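Local coordinates for beta-galactosidase (Bacillus circulans subsp. alkalophilus, PDB 3TTY), which hydrolyses beta-galactosides to release galactose, working as a trimer whose glycoside hydrolase barrel holds the sugar in its pocket, at residues L305-P310 with M343-R348; G311-Q316 with K356-V361; V464-A469 with V491-L496. All blocks are in the same frame, centred on the assembly; numbering follows the deposited sequence.

How the interactions relate
Interactions 1 and 2 share the galactose pocket of the barrel domain. Their centres are 10 Å apart, and they touch: Q346 O lies 3.2 Å from V361 N, a probable hydrogen bond. Interaction 1 lies at the ends of two barrel strands, and interaction 2 joins the loops that follow them. Their segments alternate along the chain. Interaction 3 lies in the trimerisation domain, on the opposite side of the chain's centre. Its centre is 39 Å from that of interaction 1 and 43 Å from that of interaction 2. Between subunits the two regions do meet: D495 makes a salt bridge to K356 of a neighbouring subunit, in the segment 356-361 there.

Interaction 1: residues L305-P310 with M343-R348; sequences LMEQTP and MFFQLR. With GLA (alpha-D-galactopyranose), chain H.
F345 N donates to Q308 O at 3.0 Å, the firmer of two backbone bonds across this contact. M343 N to L305 O is weak, at 3.3 Å. The side chains of E307 and F345 reach the sugar. E307 OE2 accepts a hydrogen bond from galactose O2 at 2.8 Å. E307 OE1 faces galactose O1 at a modelled distance too short to trust, and it also bonds to Y277 OH. With CG anti to the backbone N (chi1 -175°), F345 runs alongside E307. Galactose C4 sits over the centre of one face of the F345 ring, 3.8 Å above the plane, and Q346 CB covers the opposite face. An alanine in place of F345 would probably leave galactose C3 and C4 without the ring face and open a gap between the sugar and Q346 CB. Farther out, P310 CB lies over a face of the F344 ring, 4.2 Å from its centroid. Q308 O meets that ring at the edge, in plane. M306 SD touches M343 CE at 3.9 Å. The ends of neighbouring TIM-barrel strands, with the residues that follow them, thus offer galactose a carboxylate for its hydroxyls and an aromatic face for its carbons.

Interaction 2: residues G311-Q316 with K356-V361; sequences GVQNWQ and KYHGAV. With GLA (alpha-D-galactopyranose), chain H.
The galactose pocket is lined here by two loops, and H358 of one lies against V312, Q313 and N314 of the other. The loops are joined by one hydrogen bond, from G359 N to V312 O, at 3.1 Å. The same V312 O lies above the H358 ring, offset toward the rim. N314 OD1 approaches that ring at its edge, in plane, 3.1 Å from CD2. The two side chains cross at about a right angle. The H358 ring is turned by its own segment: ND1 donates to G359 O at 2.9 Å, on a lone pair, with a nearly straight angle of 165°. This bond helps fix the rotation of the ring. NE2 on its other side then meets galactose O6 at 2.9 Å, though the bond is weak. These loops follow strands 303-307 and 339-344 of the TIM barrel. Q313 has CG anti to its backbone N (chi1 180°), and its CG packs 3.7 Å from H358 NE2. Beyond it, OE1 takes a weak bond from galactose O6. Q313 NE2 donates to Q316 OE1 at 2.9 Å, which steadies the amide. W315 brings its ring edge to galactose C6, and its NE1 bonds to E355. V312 CG2 rests 3.5 Å from Y357 O. G359 comes so close to the backbone of G311 and V312 that a CB there would be tight. N314 OD1 is buried with no polar partner in the model. N314 ND2 bonds to S415 of a second subunit, and Y357 OH bonds to Y462 of that subunit.

Interaction 3: residues V464-A469 with V491-L496; sequences VKPGFA and VNENDL
The E493 carboxylate is the flat group that meets the P466 ring, with E493 OE2 3.9 Å from P466 CG. The two side chains cross at about a right angle. This is a light contact near the surface. The flat N492 amide has its OD1 gripped from both faces of its plane. N494 N reaches it from one face at 2.9 Å, and L496 N reaches it from the opposite face at 3.2 Å. A chi1 of 71° sets N492 CG between the backbone N and the carbonyl carbon; from there OD1 meets the N-H groups of N494 and L496. The bond from N494 N makes an Asx turn. It is combined with a type I beta turn from N492 to D495, closed by D495 N donating to N492 O. N492 N also bonds to L496 O. The turn is braced internally by these bonds.

Across the contact the main link is a single backbone bond. V464 N donates to V491 O at 2.9 Å and is almost straight, at 174°. N492 CA adds a CA-H...O contact to V464 O at 3.6 Å. Past V464, K465 reaches away to E406 and D404, which make salt bridges to NZ.

D495 OD1 bonds to Y462, and its OD2 makes a salt bridge to K356 of a third subunit. V491 also packs on Y357 of that subunit. Residues 464-469 lead into helix 468-477. Residues 491-496 lie in the loop between strand 481-485 and helix 507-510, where E493 and N494 touch R171 of helix 158-172.

Interaction 1: residues L305-P310 with M343-R348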
loop_
_atom_site.group_PDB
_atom_site.type_symbol
_atom_site.label_atom_id
_atom_site.label_comp_id
_atom_site.label_asym_id
_atom_site.label_seq_id
_atom_site.Cartn_x
_atom_site.Cartn_y
_atom_site.Cartn_z
ATOM N N LEU A 305 14.541 -27.122 -19.077
ATOM C CA LEU A 305 14.245 -26.640 -17.736
ATOM C C LEU A 305 15.633 -26.247 -17.256
ATOM O O LEU A 305 16.482 -27.118 -16.995
ATOM C CB LEU A 305 13.698 -27.766 -16.853
ATOM C CG LEU A 305 12.709 -27.542 -15.700
ATOM C CD1 LEU A 305 13.102 -28.348 -14.444
ATOM C CD2 LEU A 305 12.490 -26.079 -15.368
ATOM N N MET A 306 15.893 -24.945 -17.197
ATOM C CA MET A 306 17.209 -24.473 -16.784
ATOM C C MET A 306 17.278 -24.451 -15.267
ATOM O O MET A 306 18.320 -24.743 -14.692
ATOM C CB MET A 306 17.502 -23.084 -17.361
ATOM C CG MET A 306 18.883 -22.524 -17.029
ATOM S SD MET A 306 20.230 -23.359 -17.887
ATOM C CE MET A 306 19.854 -22.970 -19.603
ATOM N N GLU A 307 16.167 -24.105 -14.621
ATOM C CA GLU A 307 16.128 -24.100 -13.159
ATOM C C GLU A 307 14.799 -24.517 -12.542
ATOM O O GLU A 307 13.735 -24.466 -13.171
ATOM C CB GLU A 307 16.471 -22.723 -12.588
ATOM C CG GLU A 307 17.690 -22.036 -13.142
ATOM C CD GLU A 307 17.728 -20.599 -12.676
ATOM O OE1 GLU A 307 17.180 -20.352 -11.585
ATOM O OE2 GLU A 307 18.281 -19.720 -13.384
ATOM N N GLN A 308 14.906 -24.890 -11.275
ATOM C CA GLN A 308 13.809 -25.166 -10.364
ATOM C C GLN A 308 14.572 -25.403 -9.064
ATOM O O GLN A 308 15.761 -25.732 -9.099
ATOM C CB GLN A 308 13.037 -26.435 -10.764
ATOM C CG GLN A 308 13.863 -27.726 -10.687
ATOM C CD GLN A 308 13.066 -28.991 -11.023
ATOM O OE1 GLN A 308 11.855 -28.955 -11.204
ATOM N NE2 GLN A 308 13.759 -30.112 -11.103
ATOM N N THR A 309 13.939 -25.230 -7.915
ATOM C CA THR A 309 14.662 -25.542 -6.690
ATOM C C THR A 309 14.558 -27.039 -6.372
ATOM O O THR A 309 13.534 -27.667 -6.656
ATOM C CB THR A 309 14.184 -24.698 -5.499
ATOM O OG1 THR A 309 14.782 -25.200 -4.302
ATOM C CG2 THR A 309 12.678 -24.757 -5.369
ATOM N N PRO A 310 15.632 -27.627 -5.825
ATOM C CA PRO A 310 15.515 -29.010 -5.330
ATOM C C PRO A 310 14.705 -29.106 -4.029
ATOM O O PRO A 310 14.283 -30.202 -3.655
ATOM C CB PRO A 310 16.978 -29.444 -5.110
ATOM C CG PRO A 310 17.770 -28.189 -5.078
ATOM C CD PRO A 310 17.034 -27.168 -5.902
ATOM N N MET A 343 17.206 -29.297 -14.659
ATOM C CA MET A 343 18.332 -28.650 -14.016
ATOM C C MET A 343 17.858 -27.733 -12.892
ATOM O O MET A 343 16.723 -27.245 -12.909
ATOM C CB MET A 343 19.158 -27.918 -15.061
ATOM C CG MET A 343 19.690 -28.872 -16.109
ATOM S SD MET A 343 20.218 -28.145 -17.669
ATOM C CE MET A 343 21.508 -26.999 -17.162
ATOM N N PHE A 344 18.730 -27.531 -11.908
ATOM C CA PHE A 344 18.379 -26.845 -10.669
ATOM C C PHE A 344 19.073 -25.503 -10.541
ATOM O O PHE A 344 20.167 -25.294 -11.088
ATOM C CB PHE A 344 18.859 -27.664 -9.445
ATOM C CG PHE A 344 18.202 -29.010 -9.291
ATOM C CD1 PHE A 344 16.869 -29.109 -8.900
ATOM C CD2 PHE A 344 18.932 -30.177 -9.499
ATOM C CE1 PHE A 344 16.257 -30.343 -8.746
ATOM C CE2 PHE A 344 18.331 -31.428 -9.348
ATOM C CZ PHE A 344 16.989 -31.510 -8.970
ATOM N N PHE A 345 18.458 -24.607 -9.774
ATOM C CA PHE A 345 19.251 -23.677 -8.983
ATOM C C PHE A 345 19.147 -24.154 -7.532
ATOM O O PHE A 345 18.035 -24.356 -7.043
ATOM C CB PHE A 345 18.749 -22.234 -9.087
ATOM C CG PHE A 345 19.635 -21.243 -8.374
ATOM C CD1 PHE A 345 20.672 -20.604 -9.047
ATOM C CD2 PHE A 345 19.460 -20.981 -7.025
ATOM C CE1 PHE A 345 21.511 -19.705 -8.393
ATOM C CE2 PHE A 345 20.294 -20.081 -6.356
ATOM C CZ PHE A 345 21.320 -19.444 -7.044
ATOM N N GLN A 346 20.268 -24.393 -6.849
ATOM C CA GLN A 346 21.595 -24.523 -7.435
ATOM C C GLN A 346 22.211 -25.800 -6.850
ATOM O O GLN A 346 21.592 -26.463 -6.021
ATOM C CB GLN A 346 22.469 -23.304 -7.122
ATOM C CG GLN A 346 22.563 -22.938 -5.634
ATOM C CD GLN A 346 23.533 -21.782 -5.375
ATOM O OE1 GLN A 346 24.596 -21.714 -5.983
ATOM N NE2 GLN A 346 23.161 -20.867 -4.469
ATOM N N LEU A 347 23.425 -26.145 -7.271
ATOM C CA LEU A 347 24.033 -27.406 -6.850
ATOM C C LEU A 347 24.573 -27.395 -5.401
ATOM O O LEU A 347 24.576 -28.425 -4.726
ATOM C CB LEU A 347 25.094 -27.859 -7.858
ATOM C CG LEU A 347 24.557 -28.101 -9.267
ATOM C CD1 LEU A 347 25.554 -28.860 -10.122
ATOM C CD2 LEU A 347 23.227 -28.861 -9.187
ATOM N N ARG A 348 25.013 -26.237 -4.920
ATOM C CA ARG A 348 25.432 -26.114 -3.519
ATOM C C ARG A 348 25.094 -24.731 -2.967
ATOM O O ARG A 348 25.409 -23.722 -3.588
ATOM C CB ARG A 348 26.924 -26.417 -3.348
ATOM C CG ARG A 348 27.588 -25.611 -2.247
ATOM C CD ARG A 348 28.408 -26.413 -1.228
ATOM N NE ARG A 348 29.186 -27.554 -1.731
ATOM C CZ ARG A 348 29.749 -28.457 -0.917
ATOM N NH1 ARG A 348 29.624 -28.330 0.399
ATOM N NH2 ARG A 348 30.445 -29.478 -1.396
HETATM C C1 GLA H . 16.130 -17.179 -10.880
HETATM C C2 GLA H . 17.616 -16.872 -11.194
HETATM C C3 GLA H . 18.593 -17.711 -10.352
HETATM C C4 GLA H . 18.147 -17.625 -8.901
HETATM C C5 GLA H . 16.677 -18.042 -8.793
HETATM C C6 GLA H . 16.274 -18.022 -7.313
HETATM O O1 GLA H . 15.651 -18.457 -11.333
HETATM O O2 GLA H . 17.885 -17.093 -12.569
HETATM O O3 GLA H . 19.942 -17.218 -10.445
HETATM O O4 GLA H . 18.283 -16.263 -8.518
HETATM O O5 GLA H . 15.866 -17.087 -9.487
HETATM O O6 GLA H . 15.060 -18.760 -7.122
#

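Interaction 2: residues G311-Q316 with K356-V361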
loop_
_atom_site.group_PDB
_atom_site.type_symbol
_atom_site.label_atom_id
_atom_site.label_comp_id
_atom_site.label_asym_id
_atom_site.label_seq_id
_atom_site.Cartn_x
_atom_site.Cartn_y
_atom_site.Cartn_z
ATOM N N GLY A 311 14.489 -27.977 -3.353
ATOM C CA GLY A 311 13.698 -27.945 -2.132
ATOM C C GLY A 311 12.885 -26.664 -1.968
ATOM O O GLY A 311 11.838 -26.493 -2.601
ATOM N N VAL A 312 13.364 -25.757 -1.118
ATOM C CA VAL A 312 12.681 -24.481 -0.895
ATOM C C VAL A 312 13.196 -23.363 -1.810
ATOM O O VAL A 312 14.250 -23.487 -2.428
ATOM C CB VAL A 312 12.818 -24.021 0.566
ATOM C CG1 VAL A 312 12.201 -25.058 1.502
ATOM C CG2 VAL A 312 14.275 -23.775 0.911
ATOM N N GLN A 313 12.441 -22.273 -1.891
ATOM C CA GLN A 313 12.894 -21.078 -2.587
ATOM C C GLN A 313 12.761 -19.888 -1.640
ATOM O O GLN A 313 11.687 -19.622 -1.103
ATOM C CB GLN A 313 12.089 -20.825 -3.869
ATOM C CG GLN A 313 12.540 -19.546 -4.634
ATOM C CD GLN A 313 11.557 -19.131 -5.731
ATOM O OE1 GLN A 313 11.928 -18.453 -6.696
ATOM N NE2 GLN A 313 10.305 -19.541 -5.587
ATOM N N ASN A 314 13.861 -19.183 -1.430
ATOM C CA ASN A 314 13.898 -18.107 -0.464
ATOM C C ASN A 314 12.943 -16.978 -0.823
ATOM O O ASN A 314 12.409 -16.322 0.065
ATOM C CB ASN A 314 15.307 -17.561 -0.366
ATOM C CG ASN A 314 15.790 -17.003 -1.682
ATOM O OD1 ASN A 314 16.020 -17.750 -2.634
ATOM N ND2 ASN A 314 15.962 -15.688 -1.743
ATOM N N TRP A 315 12.727 -16.767 -2.124
ATOM C CA TRP A 315 11.909 -15.652 -2.605
ATOM C C TRP A 315 10.417 -15.773 -2.300
ATOM O O TRP A 315 9.712 -14.781 -2.295
ATOM C CB TRP A 315 12.129 -15.419 -4.107
ATOM C CG TRP A 315 13.563 -15.092 -4.429
ATOM C CD1 TRP A 315 14.513 -15.942 -4.941
ATOM C CD2 TRP A 315 14.221 -13.837 -4.222
ATOM N NE1 TRP A 315 15.718 -15.284 -5.073
ATOM C CE2 TRP A 315 15.564 -13.990 -4.646
ATOM C CE3 TRP A 315 13.808 -12.592 -3.726
ATOM C CZ2 TRP A 315 16.488 -12.944 -4.592
ATOM C CZ3 TRP A 315 14.729 -11.554 -3.676
ATOM C CH2 TRP A 315 16.052 -11.738 -4.105
ATOM N N GLN A 316 9.932 -16.978 -2.034
ATOM C CA GLN A 316 8.516 -17.138 -1.731
ATOM C C GLN A 316 8.208 -16.574 -0.335
ATOM O O GLN A 316 9.014 -16.681 0.582
ATOM C CB GLN A 316 8.082 -18.604 -1.870
ATOM C CG GLN A 316 8.289 -19.161 -3.271
ATOM C CD GLN A 316 8.050 -20.664 -3.388
ATOM O OE1 GLN A 316 8.353 -21.270 -4.424
ATOM N NE2 GLN A 316 7.504 -21.270 -2.339
ATOM N N LYS A 356 21.065 -17.493 0.532
ATOM C CA LYS A 356 21.586 -18.561 1.385
ATOM C C LYS A 356 20.512 -19.537 1.888
ATOM O O LYS A 356 20.849 -20.646 2.310
ATOM C CB LYS A 356 22.373 -17.987 2.553
ATOM C CG LYS A 356 21.571 -17.038 3.444
ATOM C CD LYS A 356 22.513 -16.275 4.372
ATOM C CE LYS A 356 21.751 -15.350 5.299
ATOM N NZ LYS A 356 21.485 -14.034 4.682
ATOM N N TYR A 357 19.236 -19.129 1.859
ATOM C CA TYR A 357 18.139 -20.010 2.273
ATOM C C TYR A 357 17.349 -20.465 1.064
ATOM O O TYR A 357 16.221 -20.935 1.183
ATOM C CB TYR A 357 17.250 -19.377 3.371
ATOM C CG TYR A 357 18.117 -18.927 4.493
ATOM C CD1 TYR A 357 19.136 -19.752 4.950
ATOM C CD2 TYR A 357 18.011 -17.655 5.029
ATOM C CE1 TYR A 357 19.994 -19.341 5.930
ATOM C CE2 TYR A 357 18.868 -17.239 6.018
ATOM C CZ TYR A 357 19.863 -18.089 6.467
ATOM O OH TYR A 357 20.747 -17.687 7.446
ATOM N N HIS A 358 17.959 -20.317 -0.108
ATOM C CA HIS A 358 17.513 -21.047 -1.288
ATOM C C HIS A 358 18.046 -22.487 -1.224
ATOM O O HIS A 358 19.204 -22.723 -0.856
ATOM C CB HIS A 358 17.971 -20.361 -2.585
ATOM C CG HIS A 358 17.200 -20.792 -3.799
ATOM N ND1 HIS A 358 17.348 -22.038 -4.374
ATOM C CD2 HIS A 358 16.268 -20.146 -4.540
ATOM C CE1 HIS A 358 16.541 -22.140 -5.417
ATOM N NE2 HIS A 358 15.871 -21.009 -5.536
ATOM N N GLY A 359 17.187 -23.438 -1.569
ATOM C CA GLY A 359 17.550 -24.845 -1.598
ATOM C C GLY A 359 18.629 -25.175 -2.615
ATOM O O GLY A 359 18.817 -24.462 -3.612
ATOM N N ALA A 360 19.349 -26.260 -2.353
ATOM C CA ALA A 360 20.364 -26.755 -3.276
ATOM C C ALA A 360 20.491 -28.261 -3.105
ATOM O O ALA A 360 19.984 -28.828 -2.139
ATOM C CB ALA A 360 21.698 -26.078 -3.026
ATOM N N VAL A 361 21.158 -28.915 -4.048
ATOM C CA VAL A 361 21.400 -30.346 -3.932
ATOM C C VAL A 361 22.296 -30.642 -2.726
ATOM O O VAL A 361 21.988 -31.513 -1.918
ATOM C CB VAL A 361 22.018 -30.896 -5.205
ATOM C CG1 VAL A 361 22.434 -32.348 -5.007
ATOM C CG2 VAL A 361 21.016 -30.748 -6.356
HETATM C C1 GLA H . 16.130 -17.179 -10.880
HETATM C C2 GLA H . 17.616 -16.872 -11.194
HETATM C C3 GLA H . 18.593 -17.711 -10.352
HETATM C C4 GLA H . 18.147 -17.625 -8.901
HETATM C C5 GLA H . 16.677 -18.042 -8.793
HETATM C C6 GLA H . 16.274 -18.022 -7.313
HETATM O O1 GLA H . 15.651 -18.457 -11.333
HETATM O O2 GLA H . 17.885 -17.093 -12.569
HETATM O O3 GLA H . 19.942 -17.218 -10.445
HETATM O O4 GLA H . 18.283 -16.263 -8.518
HETATM O O5 GLA H . 15.866 -17.087 -9.487
HETATM O O6 GLA H . 15.060 -18.760 -7.122
#

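Interaction 3: residues V464-A469 with V491-L496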
loop_
_atom_site.group_PDB
_atom_site.type_symbol
_atom_site.label_atom_id
_atom_site.label_comp_id
_atom_site.label_asym_id
_atom_site.label_seq_id
_atom_site.Cartn_x
_atom_site.Cartn_y
_atom_site.Cartn_z
ATOM N N VAL A 464 -6.710 -7.668 -31.971
ATOM C CA VAL A 464 -6.652 -8.444 -33.199
ATOM C C VAL A 464 -5.632 -7.831 -34.158
ATOM O O VAL A 464 -5.795 -6.698 -34.601
ATOM C CB VAL A 464 -8.030 -8.527 -33.858
ATOM C CG1 VAL A 464 -7.918 -9.126 -35.251
ATOM C CG2 VAL A 464 -8.960 -9.360 -32.984
ATOM N N LYS A 465 -4.572 -8.586 -34.451
ATOM C CA LYS A 465 -3.459 -8.110 -35.267
ATOM C C LYS A 465 -3.717 -8.410 -36.743
ATOM O O LYS A 465 -4.547 -9.256 -37.062
ATOM C CB LYS A 465 -2.153 -8.775 -34.824
ATOM C CG LYS A 465 -1.763 -8.532 -33.368
ATOM C CD LYS A 465 -0.483 -9.286 -33.048
ATOM C CE LYS A 465 -0.112 -9.200 -31.572
ATOM N NZ LYS A 465 1.231 -9.814 -31.340
ATOM N N PRO A 466 -2.996 -7.724 -37.647
ATOM C CA PRO A 466 -3.193 -7.928 -39.087
ATOM C C PRO A 466 -3.026 -9.400 -39.449
ATOM O O PRO A 466 -2.127 -10.070 -38.913
ATOM C CB PRO A 466 -2.072 -7.100 -39.724
ATOM C CG PRO A 466 -1.735 -6.063 -38.701
ATOM C CD PRO A 466 -1.944 -6.731 -37.366
ATOM N N GLY A 467 -3.890 -9.889 -40.334
ATOM C CA GLY A 467 -3.838 -11.271 -40.779
ATOM C C GLY A 467 -4.504 -12.275 -39.848
ATOM O O GLY A 467 -4.782 -13.406 -40.248
ATOM N N PHE A 468 -4.761 -11.883 -38.605
ATOM C CA PHE A 468 -5.334 -12.819 -37.647
ATOM C C PHE A 468 -6.760 -13.243 -38.019
ATOM O O PHE A 468 -7.041 -14.439 -38.148
ATOM C CB PHE A 468 -5.254 -12.262 -36.220
ATOM C CG PHE A 468 -5.884 -13.149 -35.166
ATOM C CD1 PHE A 468 -5.159 -14.152 -34.556
ATOM C CD2 PHE A 468 -7.187 -12.937 -34.754
ATOM C CE1 PHE A 468 -5.728 -14.951 -33.564
ATOM C CE2 PHE A 468 -7.762 -13.731 -33.772
ATOM C CZ PHE A 468 -7.028 -14.743 -33.174
ATOM N N ALA A 469 -7.656 -12.280 -38.193
ATOM C CA ALA A 469 -9.039 -12.610 -38.559
ATOM C C ALA A 469 -9.116 -13.493 -39.810
ATOM O O ALA A 469 -9.891 -14.441 -39.855
ATOM C CB ALA A 469 -9.874 -11.354 -38.750
ATOM N N VAL A 491 -9.780 -4.020 -30.434
ATOM C CA VAL A 491 -8.784 -3.086 -30.970
ATOM C C VAL A 491 -7.809 -3.697 -31.975
ATOM O O VAL A 491 -7.747 -4.918 -32.138
ATOM C CB VAL A 491 -7.952 -2.453 -29.843
ATOM C CG1 VAL A 491 -8.854 -1.672 -28.881
ATOM C CG2 VAL A 491 -7.152 -3.535 -29.103
ATOM N N ASN A 492 -7.046 -2.837 -32.649
ATOM C CA ASN A 492 -5.960 -3.308 -33.498
ATOM C C ASN A 492 -4.620 -3.203 -32.773
ATOM O O ASN A 492 -4.574 -2.995 -31.572
ATOM C CB ASN A 492 -5.904 -2.543 -34.821
ATOM C CG ASN A 492 -5.420 -1.117 -34.650
ATOM O OD1 ASN A 492 -5.114 -0.673 -33.535
ATOM N ND2 ASN A 492 -5.341 -0.384 -35.759
ATOM N N GLU A 493 -3.541 -3.341 -33.529
ATOM C CA GLU A 493 -2.185 -3.401 -32.994
ATOM C C GLU A 493 -1.754 -2.139 -32.257
ATOM O O GLU A 493 -0.780 -2.160 -31.521
ATOM C CB GLU A 493 -1.222 -3.649 -34.148
ATOM C CG GLU A 493 -1.800 -3.137 -35.461
ATOM C CD GLU A 493 -0.743 -2.933 -36.502
ATOM O OE1 GLU A 493 0.412 -3.340 -36.231
ATOM O OE2 GLU A 493 -1.064 -2.374 -37.582
ATOM N N ASN A 494 -2.462 -1.034 -32.462
ATOM C CA ASN A 494 -2.125 0.191 -31.748
ATOM C C ASN A 494 -3.105 0.513 -30.637
ATOM O O ASN A 494 -3.096 1.604 -30.103
ATOM C CB ASN A 494 -1.996 1.375 -32.703
ATOM C CG ASN A 494 -0.868 1.194 -33.694
ATOM O OD1 ASN A 494 -1.084 1.199 -34.895
ATOM N ND2 ASN A 494 0.347 1.023 -33.186
ATOM N N ASP A 495 -3.932 -0.459 -30.276
ATOM C CA ASP A 495 -4.925 -0.263 -29.234
ATOM C C ASP A 495 -5.953 0.774 -29.661
ATOM O O ASP A 495 -6.483 1.516 -28.817
ATOM C CB ASP A 495 -4.284 0.168 -27.905
ATOM C CG ASP A 495 -5.230 -0.014 -26.734
ATOM O OD1 ASP A 495 -5.993 -1.009 -26.764
ATOM O OD2 ASP A 495 -5.249 0.840 -25.813
ATOM N N LEU A 496 -6.206 0.842 -30.968
ATOM C CA LEU A 496 -7.260 1.702 -31.499
ATOM C C LEU A 496 -8.497 0.847 -31.756
ATOM O O LEU A 496 -8.405 -0.243 -32.334
ATOM C CB LEU A 496 -6.832 2.379 -32.800
ATOM C CG LEU A 496 -5.667 3.375 -32.830
ATOM C CD1 LEU A 496 -5.248 3.670 -34.288
ATOM C CD2 LEU A 496 -5.973 4.667 -32.049
#